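Local atomic coordinates of hypothetical protein YfiH (Bacillus licheniformis, PDB entry 6DZD), a protein that probably catalyses the phosphorolysis of adenosine, inosine and S-methyl-5'-thioadenosine, may also deaminate adenosine, and carries a bound zinc ion. Residues A180-A185 with Q231-A236; G158-M163 with E227-L232. One frame throughout, in Å; residues are numbered along the deposited sequence.

Both interactions use helix 225-236 but through different residues: in interaction 1 Leu233 meets strand 179-182 of a mixed sheet, while in interaction 2 Leu232 and Asn229 meet the start of helix 159-169. Their centres lie about 6 Å apart, and they pack directly on each other. Ile182 CD1 of interaction 1 comes within 3.7 Å of Arg230 N in interaction 2, and Leu233 CD2 lies 4.0 Å from Ala160 O. The zinc ion bound by Cys189, Cys190, Cys249 and Cys252 is about 14 Å from the side chain of Ile182. With the zinc at that distance and interaction 2 away from the annotated sites, both read as structural packing.

Interaction 1: A180-A185 with Q231-A236; sequences AVIGPA and QLLVHA
Ala180, whose backbone is hydrogen-bonded to Gln242 and Glu244, just before and within the adjacent strand 243-245, presents its methyl group to Leu233 of helix 225-236. The contact is apolar: Ala180 CB stands 3.7 Å from Leu233 CD1, and 8.1 Å separates the two CA atoms. One methyl of the leucine does most of the work, for the same CD1 lies 4.4 Å from Ile182 CD1. Seen from this methyl, Ala180 CB and Ile182 CD1 lie about 110° apart, with Ala180 the nearer, so it meets two side chains that stand two residues apart on the strand. Alternation along the strand explains this pairing, since Ala180 and Ile182 both project toward the helix while Val181 turns to the other side, touching Trp20 and Tyr136. In Leu233 the CG branch stands anti to the carbonyl carbon (chi1 -62°), and CD1 continues the chain in an extended form (chi2 173°), which carries this methyl out from the helix to the strand. Ile182 is likewise stretched out toward the helix. The arrangement is a helix laid on a sheet face, with strand 179-182 between 133-139 and 243-245. Around the leucine, Phe137 and Ile243 of those flanking strands contribute further apolar contacts, and Ala160 and Val164 of helix 159-169 also touch it.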
ATOM      1  N   ALA A 180      -5.251  -4.691 -10.682  1.00 19.15           N
ATOM      2  CA  ALA A 180      -4.976  -4.429  -9.280  1.00 18.77           C
ATOM      3  C   ALA A 180      -3.969  -5.430  -8.737  1.00 19.49           C
ATOM      4  O   ALA A 180      -3.962  -6.600  -9.130  1.00 20.57           O
ATOM      5  CB  ALA A 180      -6.261  -4.484  -8.456  1.00 19.28           C
ATOM      6  N   VAL A 181      -3.115  -4.963  -7.839  1.00 18.32           N
ATOM      7  CA  VAL A 181      -2.185  -5.821  -7.129  1.00 18.71           C
ATOM      8  C   VAL A 181      -2.295  -5.525  -5.636  1.00 18.20           C
ATOM      9  O   VAL A 181      -2.400  -4.361  -5.229  1.00 16.98           O
ATOM     10  CB  VAL A 181      -0.736  -5.637  -7.633  1.00 18.74           C
ATOM     11  CG1 VAL A 181       0.290  -6.163  -6.592  1.00 18.87           C
ATOM     12  CG2 VAL A 181      -0.540  -6.312  -9.006  1.00 19.72           C
ATOM     13  N   ILE A 182      -2.319  -6.588  -4.826  1.00 18.38           N
ATOM     14  CA  ILE A 182      -2.288  -6.502  -3.364  1.00 18.23           C
ATOM     15  C   ILE A 182      -0.910  -6.975  -2.901  1.00 18.25           C
ATOM     16  O   ILE A 182      -0.499  -8.106  -3.197  1.00 19.13           O
ATOM     17  CB  ILE A 182      -3.423  -7.322  -2.721  1.00 19.60           C
ATOM     18  CG1 ILE A 182      -4.780  -6.737  -3.113  1.00 19.69           C
ATOM     19  CG2 ILE A 182      -3.301  -7.345  -1.222  1.00 18.96           C
ATOM     20  CD1 ILE A 182      -5.981  -7.529  -2.619  1.00 21.37           C
ATOM     21  N   GLY A 183      -0.192  -6.102  -2.190  1.00 19.21           N
ATOM     22  CA  GLY A 183       1.196  -6.320  -1.850  1.00 19.21           C
ATOM     23  C   GLY A 183       1.398  -7.002  -0.509  1.00 19.20           C
ATOM     24  O   GLY A 183       0.451  -7.484   0.127  1.00 19.29           O
ATOM     25  N   PRO A 184       2.654  -7.053  -0.060  1.00 18.49           N
ATOM     26  CA  PRO A 184       2.958  -7.651   1.246  1.00 18.28           C
ATOM     27  C   PRO A 184       2.242  -6.921   2.371  1.00 17.75           C
ATOM     28  O   PRO A 184       2.307  -5.695   2.485  1.00 17.72           O
ATOM     29  CB  PRO A 184       4.481  -7.507   1.362  1.00 19.28           C
ATOM     30  CG  PRO A 184       4.949  -7.438  -0.016  1.00 19.68           C
ATOM     31  CD  PRO A 184       3.877  -6.711  -0.799  1.00 19.09           C
ATOM     32  N   ALA A 185       1.506  -7.696   3.158  1.00 17.53           N
ATOM     33  CA  ALA A 185       0.838  -7.225   4.351  1.00 17.12           C
ATOM     34  C   ALA A 185       0.777  -8.393   5.328  1.00 17.13           C
ATOM     35  O   ALA A 185       1.117  -9.538   4.983  1.00 17.43           O
ATOM     36  CB  ALA A 185      -0.546  -6.673   4.027  1.00 17.14           C
ATOM     37  N   GLN A 231     -12.000  -9.033  -2.093  1.00 23.45           N
ATOM     38  CA  GLN A 231     -13.444  -9.112  -2.253  1.00 23.91           C
ATOM     39  C   GLN A 231     -14.019  -7.757  -2.619  1.00 23.14           C
ATOM     40  O   GLN A 231     -14.930  -7.666  -3.448  1.00 23.67           O
ATOM     41  CB  GLN A 231     -14.088  -9.654  -0.978  1.00 24.56           C
ATOM     42  CG  GLN A 231     -13.942 -11.152  -0.795  1.00 26.02           C
ATOM     43  CD  GLN A 231     -14.811 -11.707   0.320  1.00 27.63           C
ATOM     44  OE1 GLN A 231     -15.956 -11.292   0.501  1.00 28.34           O
ATOM     45  NE2 GLN A 231     -14.278 -12.677   1.055  1.00 28.50           N
ATOM     46  N   LEU A 232     -13.466  -6.684  -2.050  1.00 24.19           N
ATOM     47  CA  LEU A 232     -14.000  -5.361  -2.322  1.00 23.45           C
ATOM     48  C   LEU A 232     -13.704  -4.900  -3.743  1.00 23.36           C
ATOM     49  O   LEU A 232     -14.527  -4.194  -4.339  1.00 23.28           O
ATOM     50  CB  LEU A 232     -13.434  -4.372  -1.321  1.00 22.54           C
ATOM     51  CG  LEU A 232     -14.071  -4.508   0.057  1.00 22.80           C
ATOM     52  CD1 LEU A 232     -13.142  -3.891   1.100  1.00 22.25           C
ATOM     53  CD2 LEU A 232     -15.461  -3.872   0.066  1.00 23.18           C
ATOM     54  N   LEU A 233     -12.562  -5.319  -4.312  1.00 22.51           N
ATOM     55  CA  LEU A 233     -12.258  -5.022  -5.712  1.00 22.65           C
ATOM     56  C   LEU A 233     -13.213  -5.752  -6.651  1.00 23.61           C
ATOM     57  O   LEU A 233     -13.757  -5.148  -7.584  1.00 23.73           O
ATOM     58  CB  LEU A 233     -10.811  -5.399  -6.027  1.00 22.81           C
ATOM     59  CG  LEU A 233      -9.724  -4.652  -5.247  1.00 21.98           C
ATOM     60  CD1 LEU A 233      -8.322  -5.227  -5.501  1.00 22.15           C
ATOM     61  CD2 LEU A 233      -9.759  -3.178  -5.575  1.00 21.04           C
ATOM     62  N   VAL A 234     -13.446  -7.048  -6.406  1.00 21.61           N
ATOM     63  CA  VAL A 234     -14.356  -7.814  -7.253  1.00 23.61           C
ATOM     64  C   VAL A 234     -15.761  -7.235  -7.161  1.00 24.38           C
ATOM     65  O   VAL A 234     -16.475  -7.107  -8.167  1.00 25.61           O
ATOM     66  CB  VAL A 234     -14.341  -9.301  -6.854  1.00 24.94           C
ATOM     67  CG1 VAL A 234     -15.337 -10.091  -7.701  1.00 27.32           C
ATOM     68  CG2 VAL A 234     -12.936  -9.887  -6.964  1.00 24.43           C
ATOM     69  N   HIS A 235     -16.177  -6.887  -5.941  1.00 24.08           N
ATOM     70  CA  HIS A 235     -17.438  -6.193  -5.744  1.00 24.80           C
ATOM     71  C   HIS A 235     -17.456  -4.898  -6.537  1.00 24.20           C
ATOM     72  O   HIS A 235     -18.461  -4.562  -7.171  1.00 25.46           O
ATOM     73  CB  HIS A 235     -17.625  -5.930  -4.253  1.00 24.31           C
ATOM     74  CG  HIS A 235     -18.881  -5.198  -3.902  1.00 25.20           C
ATOM     75  ND1 HIS A 235     -20.114  -5.816  -3.851  1.00 27.24           N
ATOM     76  CD2 HIS A 235     -19.085  -3.912  -3.538  1.00 24.58           C
ATOM     77  CE1 HIS A 235     -21.027  -4.934  -3.493  1.00 27.79           C
ATOM     78  NE2 HIS A 235     -20.429  -3.774  -3.290  1.00 26.22           N
ATOM     79  N   ALA A 236     -16.333  -4.185  -6.563  1.00 22.66           N
ATOM     80  CA  ALA A 236     -16.311  -2.903  -7.245  1.00 22.26           C
ATOM     81  C   ALA A 236     -16.373  -3.040  -8.759  1.00 23.30           C
ATOM     82  O   ALA A 236     -16.617  -2.042  -9.443  1.00 23.55           O
ATOM     83  CB  ALA A 236     -15.074  -2.122  -6.839  1.00 20.45           C
TER

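Interaction 2: G158-M163 with E227-L232; sequences GIAASM and EVNRQL
Leu232 and Ala161 are the residues whose CA atoms come nearest across 158-163 and 227-232, 5.6 Å apart, where helix 159-169 packs on helix 225-236. Small residues allow this proximity: Ala161 CB lies 4.0 Å from the backbone Leu232 O and 4.5 Å from Leu232 CB. The preceding residue, Ala160, points its CB at the other helix and meets the amide of Asn229, almost one turn before Leu232, with Asn229 OD1 3.6 Å from Ala160 CB and a CG–OD1···CB angle near 137°. The methyl therefore approaches the oxygen end of the amide obliquely. Asn229 has its CG beside the backbone N (chi1 -78°), which brings the amide across to Ala160; its ND2 is hydrogen-bonded to Leu225 O and to Thr155 OG1 of helix 152-157. These two bonds at ND2 probably set the rotation of the amide, while OD1 packs against the methyl. Gly158 closes helix 152-157 with a Schellman motif, its phi positive at 73°, and at the same time occupies the N-cap position of helix 159-169. Against this junction rests one branch of the leucine, Leu232 CD1 standing 4.2 Å from Gly158 CA.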
ATOM      1  N   GLY A 158     -13.734   0.571   3.107  1.00 17.49           N
ATOM      2  CA  GLY A 158     -13.791   0.265   1.690  1.00 17.98           C
ATOM      3  C   GLY A 158     -13.001   1.243   0.846  1.00 17.60           C
ATOM      4  O   GLY A 158     -13.423   1.574  -0.271  1.00 18.28           O
ATOM      5  N   ILE A 159     -11.843   1.695   1.338  1.00 18.23           N
ATOM      6  CA  ILE A 159     -11.038   2.624   0.554  1.00 18.05           C
ATOM      7  C   ILE A 159     -10.645   2.014  -0.792  1.00 17.69           C
ATOM      8  O   ILE A 159     -10.484   2.742  -1.780  1.00 18.02           O
ATOM      9  CB  ILE A 159      -9.797   3.057   1.353  1.00 17.17           C
ATOM     10  CG1 ILE A 159      -9.075   4.204   0.640  1.00 17.50           C
ATOM     11  CG2 ILE A 159      -8.868   1.895   1.532  1.00 15.76           C
ATOM     12  CD1 ILE A 159      -7.769   4.640   1.321  1.00 16.88           C
ATOM     13  N   ALA A 160     -10.496   0.681  -0.865  1.00 17.39           N
ATOM     14  CA  ALA A 160     -10.149   0.052  -2.136  1.00 17.47           C
ATOM     15  C   ALA A 160     -11.296   0.143  -3.140  1.00 18.76           C
ATOM     16  O   ALA A 160     -11.067   0.365  -4.336  1.00 18.72           O
ATOM     17  CB  ALA A 160      -9.730  -1.401  -1.914  1.00 17.85           C
ATOM     18  N   ALA A 161     -12.541  -0.003  -2.680  1.00 16.82           N
ATOM     19  CA  ALA A 161     -13.656   0.101  -3.608  1.00 17.99           C
ATOM     20  C   ALA A 161     -13.881   1.540  -4.045  1.00 18.16           C
ATOM     21  O   ALA A 161     -14.368   1.776  -5.158  1.00 18.85           O
ATOM     22  CB  ALA A 161     -14.925  -0.474  -2.983  1.00 19.08           C
ATOM     23  N   SER A 162     -13.530   2.512  -3.195  1.00 16.00           N
ATOM     24  CA  SER A 162     -13.668   3.910  -3.582  1.00 16.71           C
ATOM     25  C   SER A 162     -12.712   4.272  -4.707  1.00 16.25           C
ATOM     26  O   SER A 162     -13.043   5.081  -5.575  1.00 16.88           O
ATOM     27  CB  SER A 162     -13.419   4.817  -2.381  1.00 16.89           C
ATOM     28  OG  SER A 162     -14.502   4.781  -1.477  1.00 17.40           O
ATOM     29  N   MET A 163     -11.528   3.680  -4.721  1.00 19.71           N
ATOM     30  CA  MET A 163     -10.627   3.949  -5.829  1.00 18.62           C
ATOM     31  C   MET A 163     -11.271   3.549  -7.141  1.00 19.03           C
ATOM     32  O   MET A 163     -11.206   4.296  -8.123  1.00 19.01           O
ATOM     33  CB  MET A 163      -9.299   3.216  -5.645  1.00 17.00           C
ATOM     34  CG  MET A 163      -8.297   3.639  -6.693  1.00 16.12           C
ATOM     35  SD  MET A 163      -7.746   5.340  -6.425  1.00 16.10           S
ATOM     36  CE  MET A 163      -6.606   5.090  -5.041  1.00 15.15           C
ATOM     37  N   GLU A 227      -7.839 -10.469   1.824  1.00 21.43           N
ATOM     38  CA  GLU A 227      -8.966 -11.126   1.175  1.00 21.85           C
ATOM     39  C   GLU A 227     -10.198 -10.237   1.173  1.00 21.52           C
ATOM     40  O   GLU A 227     -10.963 -10.233   0.203  1.00 21.67           O
ATOM     41  CB  GLU A 227      -9.247 -12.467   1.855  1.00 23.31           C
ATOM     42  CG  GLU A 227     -10.366 -13.280   1.230  1.00 25.06           C
ATOM     43  CD  GLU A 227     -10.099 -13.693  -0.222  1.00 25.39           C
ATOM     44  OE1 GLU A 227      -8.954 -13.523  -0.730  1.00 24.40           O
ATOM     45  OE2 GLU A 227     -11.063 -14.199  -0.847  1.00 26.88           O
ATOM     46  N   VAL A 228     -10.420  -9.498   2.256  1.00 22.32           N
ATOM     47  CA  VAL A 228     -11.525  -8.556   2.269  1.00 21.87           C
ATOM     48  C   VAL A 228     -11.318  -7.510   1.194  1.00 20.79           C
ATOM     49  O   VAL A 228     -12.264  -7.104   0.511  1.00 20.75           O
ATOM     50  CB  VAL A 228     -11.669  -7.907   3.652  1.00 21.84           C
ATOM     51  CG1 VAL A 228     -12.890  -7.011   3.674  1.00 21.61           C
ATOM     52  CG2 VAL A 228     -11.734  -8.966   4.732  1.00 23.15           C
ATOM     53  N   ASN A 229     -10.083  -7.041   1.038  1.00 21.27           N
ATOM     54  CA  ASN A 229      -9.821  -6.077  -0.017  1.00 20.40           C
ATOM     55  C   ASN A 229      -9.988  -6.706  -1.397  1.00 20.82           C
ATOM     56  O   ASN A 229     -10.599  -6.101  -2.287  1.00 20.67           O
ATOM     57  CB  ASN A 229      -8.438  -5.469   0.166  1.00 19.78           C
ATOM     58  CG  ASN A 229      -8.425  -4.410   1.238  1.00 19.20           C
ATOM     59  OD1 ASN A 229      -8.804  -3.265   1.000  1.00 18.54           O
ATOM     60  ND2 ASN A 229      -8.016  -4.788   2.436  1.00 19.79           N
ATOM     61  N   ARG A 230      -9.487  -7.925  -1.596  1.00 21.12           N
ATOM     62  CA  ARG A 230      -9.738  -8.582  -2.872  1.00 21.59           C
ATOM     63  C   ARG A 230     -11.232  -8.705  -3.130  1.00 21.83           C
ATOM     64  O   ARG A 230     -11.699  -8.475  -4.251  1.00 21.94           O
ATOM     65  CB  ARG A 230      -9.072  -9.947  -2.919  1.00 22.32           C
ATOM     66  CG  ARG A 230      -9.137 -10.576  -4.285  1.00 22.77           C
ATOM     67  CD  ARG A 230      -9.043 -12.103  -4.192  1.00 23.69           C
ATOM     68  NE  ARG A 230     -10.234 -12.692  -3.589  1.00 24.55           N
ATOM     69  CZ  ARG A 230     -11.374 -12.873  -4.251  1.00 25.85           C
ATOM     70  NH1 ARG A 230     -12.426 -13.409  -3.650  1.00 27.26           N
ATOM     71  NH2 ARG A 230     -11.458 -12.507  -5.525  1.00 25.92           N
ATOM     72  N   GLN A 231     -12.000  -9.033  -2.093  1.00 23.45           N
ATOM     73  CA  GLN A 231     -13.444  -9.112  -2.253  1.00 23.91           C
ATOM     74  C   GLN A 231     -14.019  -7.757  -2.619  1.00 23.14           C
ATOM     75  O   GLN A 231     -14.930  -7.666  -3.448  1.00 23.67           O
ATOM     76  CB  GLN A 231     -14.088  -9.654  -0.978  1.00 24.56           C
ATOM     77  CG  GLN A 231     -13.942 -11.152  -0.795  1.00 26.02           C
ATOM     78  CD  GLN A 231     -14.811 -11.707   0.320  1.00 27.63           C
ATOM     79  OE1 GLN A 231     -15.956 -11.292   0.501  1.00 28.34           O
ATOM     80  NE2 GLN A 231     -14.278 -12.677   1.055  1.00 28.50           N
ATOM     81  N   LEU A 232     -13.466  -6.684  -2.050  1.00 24.19           N
ATOM     82  CA  LEU A 232     -14.000  -5.361  -2.322  1.00 23.45           C
ATOM     83  C   LEU A 232     -13.704  -4.900  -3.743  1.00 23.36           C
ATOM     84  O   LEU A 232     -14.527  -4.194  -4.339  1.00 23.28           O
ATOM     85  CB  LEU A 232     -13.434  -4.372  -1.321  1.00 22.54           C
ATOM     86  CG  LEU A 232     -14.071  -4.508   0.057  1.00 22.80           C
ATOM     87  CD1 LEU A 232     -13.142  -3.891   1.100  1.00 22.25           C
ATOM     88  CD2 LEU A 232     -15.461  -3.872   0.066  1.00 23.18           C
TER